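Local coordinates for peptidase M16 C-terminal domain-containing protein (Enterococcus faecalis, PDB 3D3Y) that is of unknown function but is related to the M16 metallopeptidases and contains a domain resembling the inactive domain of that family, at residues 271-281 with 395-406. Sequence-based numbering, arbitrary orientation.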
loop_
_atom_site.group_PDB
_atom_site.type_symbol
_atom_site.label_atom_id
_atom_site.label_comp_id
_atom_site.label_asym_id
_atom_site.label_seq_id
_atom_site.Cartn_x
_atom_site.Cartn_y
_atom_site.Cartn_z
ATOM N N TYR A 271 -20.986 5.824 -2.950
ATOM C CA TYR A 271 -20.429 6.057 -4.280
ATOM C C TYR A 271 -19.101 5.363 -4.581
ATOM O O TYR A 271 -18.448 5.660 -5.604
ATOM C CB TYR A 271 -20.364 7.562 -4.594
ATOM C CG TYR A 271 -21.764 8.119 -4.863
ATOM C CD1 TYR A 271 -22.341 8.023 -6.138
ATOM C CD2 TYR A 271 -22.530 8.685 -3.832
ATOM C CE1 TYR A 271 -23.647 8.501 -6.402
ATOM C CE2 TYR A 271 -23.836 9.165 -4.085
ATOM C CZ TYR A 271 -24.377 9.060 -5.378
ATOM O OH TYR A 271 -25.653 9.524 -5.652
ATOM N N TYR A 272 -18.721 4.414 -3.729
ATOM C CA TYR A 272 -17.476 3.646 -3.957
ATOM C C TYR A 272 -17.434 3.025 -5.352
ATOM O O TYR A 272 -16.451 3.187 -6.076
ATOM C CB TYR A 272 -17.282 2.578 -2.884
ATOM C CG TYR A 272 -16.028 1.730 -3.111
ATOM C CD1 TYR A 272 -14.769 2.184 -2.718
ATOM C CD2 TYR A 272 -16.116 0.492 -3.747
ATOM C CE1 TYR A 272 -13.596 1.386 -2.939
ATOM C CE2 TYR A 272 -14.983 -0.302 -3.980
ATOM C CZ TYR A 272 -13.729 0.161 -3.586
ATOM O OH TYR A 272 -12.662 -0.669 -3.799
ATOM N N PHE A 273 -18.464 2.263 -5.731
ATOM C CA PHE A 273 -18.442 1.591 -7.043
ATOM C C PHE A 273 -18.543 2.570 -8.222
ATOM O O PHE A 273 -17.812 2.436 -9.224
ATOM C CB PHE A 273 -19.521 0.481 -7.117
ATOM C CG PHE A 273 -19.172 -0.697 -6.283
ATOM C CD1 PHE A 273 -18.374 -1.721 -6.807
ATOM C CD2 PHE A 273 -19.570 -0.760 -4.939
ATOM C CE1 PHE A 273 -17.991 -2.794 -6.021
ATOM C CE2 PHE A 273 -19.185 -1.834 -4.138
ATOM C CZ PHE A 273 -18.409 -2.847 -4.679
ATOM N N ALA A 274 -19.433 3.560 -8.084
ATOM C CA ALA A 274 -19.534 4.668 -9.056
ATOM C C ALA A 274 -18.165 5.335 -9.303
ATOM O O ALA A 274 -17.839 5.717 -10.420
ATOM C CB ALA A 274 -20.557 5.715 -8.545
ATOM N N LEU A 275 -17.375 5.462 -8.244
ATOM C CA LEU A 275 -16.035 6.090 -8.363
ATOM C C LEU A 275 -15.077 5.189 -9.147
ATOM O O LEU A 275 -14.301 5.659 -9.992
ATOM C CB LEU A 275 -15.474 6.426 -6.980
ATOM C CG LEU A 275 -14.003 6.879 -6.941
ATOM C CD1 LEU A 275 -13.914 8.269 -7.577
ATOM C CD2 LEU A 275 -13.533 6.919 -5.469
ATOM N N GLN A 276 -15.181 3.878 -8.910
ATOM C CA GLN A 276 -14.381 2.905 -9.656
ATOM C C GLN A 276 -14.602 3.124 -11.172
ATOM O O GLN A 276 -13.655 3.194 -11.951
ATOM C CB GLN A 276 -14.780 1.479 -9.246
ATOM C CG GLN A 276 -14.475 1.107 -7.786
ATOM C CD GLN A 276 -12.977 1.005 -7.534
ATOM O OE1 GLN A 276 -12.191 0.741 -8.459
ATOM N NE2 GLN A 276 -12.567 1.229 -6.295
ATOM N N VAL A 277 -15.866 3.249 -11.552
ATOM C CA VAL A 277 -16.242 3.396 -12.942
ATOM C C VAL A 277 -15.879 4.791 -13.430
ATOM O O VAL A 277 -15.303 4.920 -14.518
ATOM C CB VAL A 277 -17.746 3.048 -13.181
ATOM C CG1 VAL A 277 -18.153 3.281 -14.668
ATOM C CG2 VAL A 277 -18.029 1.592 -12.762
ATOM N N PHE A 278 -16.177 5.824 -12.631
ATOM C CA PHE A 278 -15.814 7.195 -13.034
ATOM C C PHE A 278 -14.327 7.270 -13.370
ATOM O O PHE A 278 -13.932 7.833 -14.405
ATOM C CB PHE A 278 -16.128 8.220 -11.942
ATOM C CG PHE A 278 -15.407 9.524 -12.156
ATOM C CD1 PHE A 278 -15.952 10.517 -12.994
ATOM C CD2 PHE A 278 -14.166 9.750 -11.558
ATOM C CE1 PHE A 278 -15.261 11.728 -13.225
ATOM C CE2 PHE A 278 -13.469 10.946 -11.788
ATOM C CZ PHE A 278 -14.029 11.948 -12.611
ATOM N N ASN A 279 -13.506 6.676 -12.500
ATOM C CA ASN A 279 -12.062 6.723 -12.670
ATOM C C ASN A 279 -11.636 6.081 -13.965
ATOM O O ASN A 279 -10.780 6.630 -14.686
ATOM C CB ASN A 279 -11.295 6.086 -11.502
ATOM C CG ASN A 279 -9.788 6.157 -11.725
ATOM O OD1 ASN A 279 -9.106 5.116 -11.864
ATOM N ND2 ASN A 279 -9.275 7.379 -11.811
ATOM N N GLY A 280 -12.234 4.928 -14.275
ATOM C CA GLY A 280 -11.941 4.237 -15.523
ATOM C C GLY A 280 -12.278 5.065 -16.749
ATOM O O GLY A 280 -11.523 5.049 -17.718
ATOM N N ILE A 281 -13.397 5.804 -16.703
ATOM C CA ILE A 281 -13.859 6.578 -17.866
ATOM C C ILE A 281 -13.029 7.848 -18.027
ATOM O O ILE A 281 -12.813 8.327 -19.146
ATOM C CB ILE A 281 -15.353 6.941 -17.693
ATOM C CG1 ILE A 281 -16.239 5.701 -17.874
ATOM C CG2 ILE A 281 -15.800 8.049 -18.653
ATOM C CD1 ILE A 281 -17.662 5.904 -17.237
ATOM N N ILE A 395 -20.556 -3.425 -9.558
ATOM C CA ILE A 395 -19.922 -2.847 -10.764
ATOM C C ILE A 395 -20.885 -2.759 -11.957
ATOM O O ILE A 395 -21.032 -1.695 -12.609
ATOM C CB ILE A 395 -18.613 -3.603 -11.155
ATOM C CG1 ILE A 395 -17.524 -3.320 -10.107
ATOM C CG2 ILE A 395 -18.107 -3.146 -12.526
ATOM C CD1 ILE A 395 -16.992 -1.837 -10.095
ATOM N N ASN A 396 -21.551 -3.874 -12.241
ATOM C CA ASN A 396 -22.556 -3.922 -13.319
ATOM C C ASN A 396 -23.686 -2.888 -13.219
ATOM O O ASN A 396 -24.156 -2.397 -14.233
ATOM C CB ASN A 396 -23.140 -5.332 -13.450
ATOM C CG ASN A 396 -22.207 -6.289 -14.154
ATOM O OD1 ASN A 396 -21.448 -5.912 -15.068
ATOM N ND2 ASN A 396 -22.249 -7.531 -13.740
ATOM N N ALA A 397 -24.093 -2.546 -11.994
ATOM C CA ALA A 397 -25.258 -1.692 -11.772
ATOM C C ALA A 397 -24.980 -0.187 -11.809
ATOM O O ALA A 397 -25.934 0.617 -11.742
ATOM C CB ALA A 397 -25.969 -2.065 -10.454
ATOM N N VAL A 398 -23.700 0.203 -11.880
ATOM C CA VAL A 398 -23.371 1.630 -11.928
ATOM C C VAL A 398 -24.054 2.308 -13.116
ATOM O O VAL A 398 -23.978 1.811 -14.236
ATOM C CB VAL A 398 -21.834 1.914 -11.927
ATOM C CG1 VAL A 398 -21.562 3.430 -12.051
ATOM C CG2 VAL A 398 -21.166 1.345 -10.651
ATOM N N THR A 399 -24.706 3.442 -12.850
ATOM C CA THR A 399 -25.429 4.214 -13.874
ATOM C C THR A 399 -24.720 5.526 -14.203
ATOM O O THR A 399 -23.837 5.964 -13.465
ATOM C CB THR A 399 -26.862 4.515 -13.435
ATOM O OG1 THR A 399 -26.822 5.431 -12.346
ATOM C CG2 THR A 399 -27.583 3.236 -12.981
ATOM N N ILE A 400 -25.090 6.146 -15.324
ATOM C CA ILE A 400 -24.496 7.420 -15.718
ATOM C C ILE A 400 -24.755 8.513 -14.684
ATOM O O ILE A 400 -23.814 9.230 -14.337
ATOM C CB ILE A 400 -24.905 7.831 -17.147
ATOM C CG1 ILE A 400 -24.119 6.976 -18.155
ATOM C CG2 ILE A 400 -24.642 9.331 -17.420
ATOM C CD1 ILE A 400 -24.662 7.095 -19.618
ATOM N N PRO A 401 -26.016 8.646 -14.192
ATOM C CA PRO A 401 -26.292 9.640 -13.142
ATOM C C PRO A 401 -25.386 9.481 -11.909
ATOM O O PRO A 401 -24.943 10.491 -11.340
ATOM C CB PRO A 401 -27.791 9.432 -12.831
ATOM C CG PRO A 401 -28.366 8.939 -14.158
ATOM C CD PRO A 401 -27.256 7.995 -14.654
ATOM N N GLU A 402 -25.050 8.244 -11.538
ATOM C CA GLU A 402 -24.109 8.037 -10.427
ATOM C C GLU A 402 -22.702 8.516 -10.746
ATOM O O GLU A 402 -22.018 9.100 -9.869
ATOM C CB GLU A 402 -24.043 6.577 -10.012
ATOM C CG GLU A 402 -25.341 6.082 -9.288
ATOM C CD GLU A 402 -25.324 4.567 -9.068
ATOM O OE1 GLU A 402 -24.598 3.866 -9.828
ATOM O OE2 GLU A 402 -26.021 4.069 -8.150
ATOM N N ILE A 403 -22.278 8.279 -11.989
ATOM C CA ILE A 403 -20.966 8.736 -12.467
ATOM C C ILE A 403 -20.888 10.260 -12.498
ATOM O O ILE A 403 -19.831 10.845 -12.116
ATOM C CB ILE A 403 -20.649 8.130 -13.867
ATOM C CG1 ILE A 403 -20.632 6.583 -13.809
ATOM C CG2 ILE A 403 -19.319 8.720 -14.434
ATOM C CD1 ILE A 403 -20.803 5.868 -15.131
ATOM N N GLN A 404 -21.975 10.901 -12.957
ATOM C CA GLN A 404 -22.076 12.360 -13.012
ATOM C C GLN A 404 -21.990 12.943 -11.605
ATOM O O GLN A 404 -21.326 13.976 -11.378
ATOM C CB GLN A 404 -23.418 12.819 -13.625
ATOM C CG GLN A 404 -23.652 12.494 -15.087
ATOM C CD GLN A 404 -25.024 12.958 -15.552
ATOM O OE1 GLN A 404 -25.967 12.156 -15.624
ATOM N NE2 GLN A 404 -25.152 14.243 -15.860
ATOM N N GLU A 405 -22.679 12.297 -10.660
ATOM C CA GLU A 405 -22.591 12.736 -9.250
ATOM C C GLU A 405 -21.146 12.644 -8.662
ATOM O O GLU A 405 -20.690 13.572 -7.983
ATOM C CB GLU A 405 -23.617 11.983 -8.380
ATOM C CG GLU A 405 -23.612 12.328 -6.897
ATOM C CD GLU A 405 -23.909 13.802 -6.625
ATOM O OE1 GLU A 405 -24.614 14.450 -7.449
ATOM O OE2 GLU A 405 -23.429 14.303 -5.573
ATOM N N VAL A 406 -20.444 11.544 -8.908
ATOM C CA VAL A 406 -19.035 11.411 -8.508
ATOM C C VAL A 406 -18.242 12.579 -9.137
ATOM O O VAL A 406 -17.466 13.263 -8.456
ATOM C CB VAL A 406 -18.448 10.024 -8.950
ATOM C CG1 VAL A 406 -16.903 9.999 -8.894
ATOM C CG2 VAL A 406 -19.050 8.914 -8.071
#
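In the C-terminal alpha/beta half of this M16-like fold, helix 272-284 packs against helix 400-409, segments 272-281 and 400-406 crossing almost perpendicularly (82°), and also touches the end of helix 388-397 and the turn joining helices 388-397 and 400-409. The join is apolar, without a hydrogen bond across it. Ala274 suits the close approach, since its short CB lets Val406 CG2 come within 3.6 Å. Branched residues suit the crossing because each offers two apolar arms: with CG1 anti to its backbone N (chi1 165°), Val406 divides its methyls, CG2 to Ala274 and CG1 to Phe278 CB at 3.6 Å and Leu275 CD1 at 3.7 Å. Farther along, the long branch of Ile403 crosses Val277 at about a right angle, Ile403 CD1 lying 3.7 Å from Val277 CG1. Val398, in the turn, sets CG2 3.8 Å from Val277 CG2. Helix 400-409 starts with a capping box: Thr399 N donates to Glu402 OE1, and the threonine hydroxyl, OG1, weakly accepts from Glu402 N. The N-cap Tyr271 ring crosses the Glu405 chain, whose carboxylate pairs with Arg409, Tyr271 CZ lying 3.7 Å from Glu405 CG. At the start of segment 395-406, Ile395 CD1 meets the Phe273 ring edge, 3.6 Å from Phe273 CD1.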